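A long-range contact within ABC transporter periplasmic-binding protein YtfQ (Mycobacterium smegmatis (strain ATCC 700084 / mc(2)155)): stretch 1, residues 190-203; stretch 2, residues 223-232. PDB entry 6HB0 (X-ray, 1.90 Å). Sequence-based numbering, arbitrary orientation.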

# COMPACT_ATOMS: atom_id res chain seq x y z
N THR A 190 2.24 -9.27 12.22
CA THR A 190 1.71 -10.63 12.23
C THR A 190 0.56 -10.78 13.20
O THR A 190 0.40 -9.98 14.13
CB THR A 190 2.77 -11.68 12.65
OG1 THR A 190 3.04 -11.56 14.03
CG2 THR A 190 4.04 -11.52 11.84
N ARG A 191 -0.26 -11.79 12.94
CA ARG A 191 -1.41 -12.07 13.75
C ARG A 191 -1.01 -12.41 15.18
O ARG A 191 -1.58 -11.86 16.15
CB ARG A 191 -2.20 -13.22 13.13
CG ARG A 191 -3.53 -13.46 13.83
CD ARG A 191 -4.27 -14.59 13.17
NE ARG A 191 -5.69 -14.57 13.51
CZ ARG A 191 -6.69 -14.36 12.65
NH1 ARG A 191 -6.48 -14.14 11.35
NH2 ARG A 191 -7.94 -14.39 13.10
N SER A 192 -0.00 -13.26 15.34
CA SER A 192 0.37 -13.67 16.69
C SER A 192 1.05 -12.48 17.40
O SER A 192 0.88 -12.34 18.60
CB SER A 192 1.24 -14.92 16.68
OG SER A 192 2.54 -14.63 16.23
N GLY A 193 1.77 -11.64 16.65
CA GLY A 193 2.41 -10.44 17.21
C GLY A 193 1.35 -9.47 17.70
O GLY A 193 1.44 -8.94 18.81
N GLY A 194 0.32 -9.24 16.87
CA GLY A 194 -0.78 -8.36 17.26
C GLY A 194 -1.55 -8.87 18.46
O GLY A 194 -1.93 -8.11 19.33
N LYS A 195 -1.79 -10.15 18.52
CA LYS A 195 -2.51 -10.75 19.65
C LYS A 195 -1.73 -10.61 20.97
O LYS A 195 -2.28 -10.22 21.99
CB LYS A 195 -2.80 -12.23 19.39
CG LYS A 195 -3.57 -12.91 20.47
CD LYS A 195 -3.82 -14.37 20.17
CE LYS A 195 -4.81 -14.93 21.17
NZ LYS A 195 -5.26 -16.21 20.59
N GLN A 196 -0.44 -10.91 20.90
CA GLN A 196 0.46 -10.84 22.07
C GLN A 196 0.57 -9.42 22.63
O GLN A 196 0.52 -9.22 23.84
CB GLN A 196 1.82 -11.37 21.68
CG GLN A 196 2.95 -11.13 22.67
CD GLN A 196 4.18 -11.92 22.30
OE1 GLN A 196 4.07 -13.06 21.85
NE2 GLN A 196 5.36 -11.34 22.51
N VAL A 197 0.70 -8.43 21.74
CA VAL A 197 0.83 -7.07 22.16
C VAL A 197 -0.49 -6.54 22.70
O VAL A 197 -0.50 -5.81 23.68
CB VAL A 197 1.33 -6.18 21.02
CG1 VAL A 197 1.25 -4.72 21.42
CG2 VAL A 197 2.76 -6.59 20.67
N MET A 198 -1.60 -6.89 22.06
CA MET A 198 -2.88 -6.49 22.58
C MET A 198 -3.12 -7.08 23.99
O MET A 198 -3.74 -6.42 24.85
CB MET A 198 -4.01 -6.93 21.65
CG MET A 198 -5.34 -6.31 21.99
SD MET A 198 -5.39 -4.56 21.70
CE MET A 198 -6.72 -4.04 22.77
N GLU A 199 -2.70 -8.31 24.23
CA GLU A 199 -2.81 -8.89 25.59
C GLU A 199 -2.06 -8.01 26.56
O GLU A 199 -2.56 -7.67 27.63
CB GLU A 199 -2.26 -10.33 25.68
CG GLU A 199 -3.11 -11.42 25.02
CD GLU A 199 -2.30 -12.70 24.67
OE1 GLU A 199 -1.15 -12.87 25.20
OE2 GLU A 199 -2.80 -13.53 23.87
N ALA A 200 -0.86 -7.61 26.18
CA ALA A 200 -0.04 -6.76 27.03
C ALA A 200 -0.74 -5.43 27.30
O ALA A 200 -0.69 -4.91 28.39
CB ALA A 200 1.31 -6.51 26.41
N PHE A 201 -1.33 -4.84 26.27
CA PHE A 201 -2.01 -3.56 26.40
C PHE A 201 -3.20 -3.69 27.37
O PHE A 201 -3.46 -2.78 28.17
CB PHE A 201 -2.53 -3.07 25.05
CG PHE A 201 -1.50 -2.56 24.10
CD1 PHE A 201 -0.22 -2.22 24.50
CD2 PHE A 201 -1.84 -2.34 22.78
CE1 PHE A 201 0.69 -1.67 23.65
CE2 PHE A 201 -0.92 -1.82 21.90
CZ PHE A 201 0.34 -1.46 22.34
N LEU A 202 -3.98 -4.74 27.23
CA LEU A 202 -5.13 -5.02 28.08
C LEU A 202 -4.71 -5.16 29.56
O LEU A 202 -5.48 -4.85 30.45
CB LEU A 202 -5.85 -6.28 27.63
CG LEU A 202 -6.66 -6.14 26.32
CD1 LEU A 202 -6.93 -7.52 25.71
CD2 LEU A 202 -7.96 -5.37 26.50
N LYS A 203 -3.50 -5.65 29.79
CA LYS A 203 -2.97 -5.76 31.15
C LYS A 203 -2.47 -4.43 31.70
O LYS A 203 -2.70 -4.14 32.86
CB LYS A 203 -1.84 -6.81 31.22
CG LYS A 203 -2.37 -8.22 31.40
CD LYS A 203 -1.32 -9.26 31.05
CE LYS A 203 -1.94 -10.64 30.85
NZ LYS A 203 -1.26 -11.39 29.76
N MET A 223 -8.19 -8.47 17.91
CA MET A 223 -9.57 -8.88 18.01
C MET A 223 -9.71 -10.18 18.83
O MET A 223 -10.55 -10.28 19.71
CB MET A 223 -10.10 -9.05 16.57
CG MET A 223 -11.48 -9.58 16.37
SD MET A 223 -11.72 -10.00 14.61
CE MET A 223 -11.31 -11.75 14.62
N GLU A 224 -8.85 -11.16 18.59
CA GLU A 224 -8.87 -12.39 19.39
C GLU A 224 -8.46 -12.17 20.82
O GLU A 224 -8.99 -12.83 21.70
CB GLU A 224 -7.95 -13.43 18.79
CG GLU A 224 -8.43 -14.01 17.49
CD GLU A 224 -7.45 -15.02 16.89
OE1 GLU A 224 -6.55 -15.52 17.62
OE2 GLU A 224 -7.59 -15.32 15.68
N ALA A 225 -7.51 -11.25 21.07
CA ALA A 225 -7.10 -10.97 22.45
C ALA A 225 -8.23 -10.29 23.20
O ALA A 225 -8.46 -10.55 24.38
CB ALA A 225 -5.86 -10.10 22.49
N ILE A 226 -8.92 -9.41 22.50
CA ILE A 226 -10.03 -8.68 23.08
C ILE A 226 -11.14 -9.64 23.44
O ILE A 226 -11.69 -9.55 24.55
CB ILE A 226 -10.53 -7.57 22.11
CG1 ILE A 226 -9.47 -6.50 21.99
CG2 ILE A 226 -11.77 -6.86 22.67
CD1 ILE A 226 -9.64 -5.55 20.86
N GLU A 227 -11.45 -10.57 22.55
CA GLU A 227 -12.41 -11.61 22.81
C GLU A 227 -11.98 -12.49 24.00
O GLU A 227 -12.79 -12.79 24.87
CB GLU A 227 -12.67 -12.46 21.56
CG GLU A 227 -13.57 -11.75 20.56
CD GLU A 227 -13.72 -12.42 19.18
OE1 GLU A 227 -12.83 -13.14 18.68
OE2 GLU A 227 -14.74 -12.14 18.55
N ALA A 228 -10.72 -12.90 24.05
CA ALA A 228 -10.28 -13.79 25.14
C ALA A 228 -10.40 -13.09 26.49
O ALA A 228 -10.68 -13.73 27.49
CB ALA A 228 -8.86 -14.28 24.89
N ALA A 229 -10.23 -11.78 26.51
CA ALA A 229 -10.42 -10.99 27.72
C ALA A 229 -11.90 -10.77 28.06
O ALA A 229 -12.20 -9.98 28.95
CB ALA A 229 -9.72 -9.64 27.58
N GLY A 230 -12.79 -11.46 27.34
CA GLY A 230 -14.23 -11.32 27.55
C GLY A 230 -14.79 -9.97 27.15
O GLY A 230 -15.83 -9.57 27.62
N LYS A 231 -14.09 -9.24 26.28
CA LYS A 231 -14.61 -7.99 25.73
C LYS A 231 -15.05 -8.18 24.29
O LYS A 231 -14.73 -9.18 23.66
CB LYS A 231 -13.56 -6.88 25.85
CG LYS A 231 -13.36 -6.36 27.28
CD LYS A 231 -11.95 -5.87 27.55
CE LYS A 231 -11.75 -5.40 29.00
NZ LYS A 231 -12.51 -4.16 29.30
N LYS A 232 -15.76 -7.20 23.76
CA LYS A 232 -16.40 -7.32 22.47
C LYS A 232 -15.72 -6.39 21.46
O LYS A 232 -15.91 -5.18 21.51
CB LYS A 232 -17.88 -6.95 22.63
CG LYS A 232 -18.83 -7.90 21.93
CD LYS A 232 -20.17 -7.22 21.65
CE LYS A 232 -20.66 -7.59 20.25
NZ LYS A 232 -21.93 -6.88 19.94

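What lies at the centre of the contact? It is Ala-225, whose CB points toward the first helix and sits as a knob in a hole formed by Lys-195, Met-198, Glu-199 and Leu-202. The methyl lies 3.6 Å from the backbone atom Lys-195 O, and Ala-225 CB is 3.8 Å from Met-198 CB and 4.0 Å from Glu-199 CG. A single methyl suits this place because the backbones come so near: Lys-195 CA and Ala-225 CA are 5.4 Å apart, and the helix axes approach to 8.2 Å at an angle of 42°. The side chains of Glu-199 and Lys-195 take part here through carbon, with Lys-195 CG 4.1 Å from Ala-225 CB.

Which apolar side chains extend this packing? Met-198 and Leu-202, one helical turn apart, both point toward the second stretch. Met-198 is buried; with chi1 t and chi2 p, its flexible thioether chain carries CE to 3.8 Å from CG1 of Ile-226, a buried residue whose CB points sideways. Leu-202, in the m,t rotamer, directs CD1 to the end of the second helix and CD2 to Lys-231, which lies beyond it. Leu-202 CD1 lies 3.6 Å from Ala-225 O and 4.0 Å from Ala-229 CB, the latter a methyl-to-methyl contact. Leu-202 CD2 meets the aliphatic part of a lysine, 4.2 Å from Lys-231 CD, so that an exposed, charged residue still contributes carbon to the contact.

How is the polar edge joined? Glu-224, next to Ala-225, points toward the first helix and receives two basic side chains from it. Arg-191 NE and Arg-191 NH2 both donate to Glu-224 OE2, at 3.0 and 2.8 Å, in a salt bridge that meets the guanidinium at its edge, near its plane. The other carboxylate oxygen, Glu-224 OE1, accepts a weak hydrogen bond from Lys-195 NZ at 3.3 Å, also part of a salt bridge. The glutamate thus links two residues one turn apart on the opposing helix.

Why can Arg-191 and Lys-195 reach so far? Both CA-to-CB bonds point sideways, but chi1 to chi3 are all t in each residue, and the extended chains bring their charged ends nearer to Glu-224. Long side chains suit this edge, spanning the gap from residues that are themselves partly exposed. Altogether the two stretches bury 467 Å², counting both sides, with a compact apolar centre and charge pairing beside it.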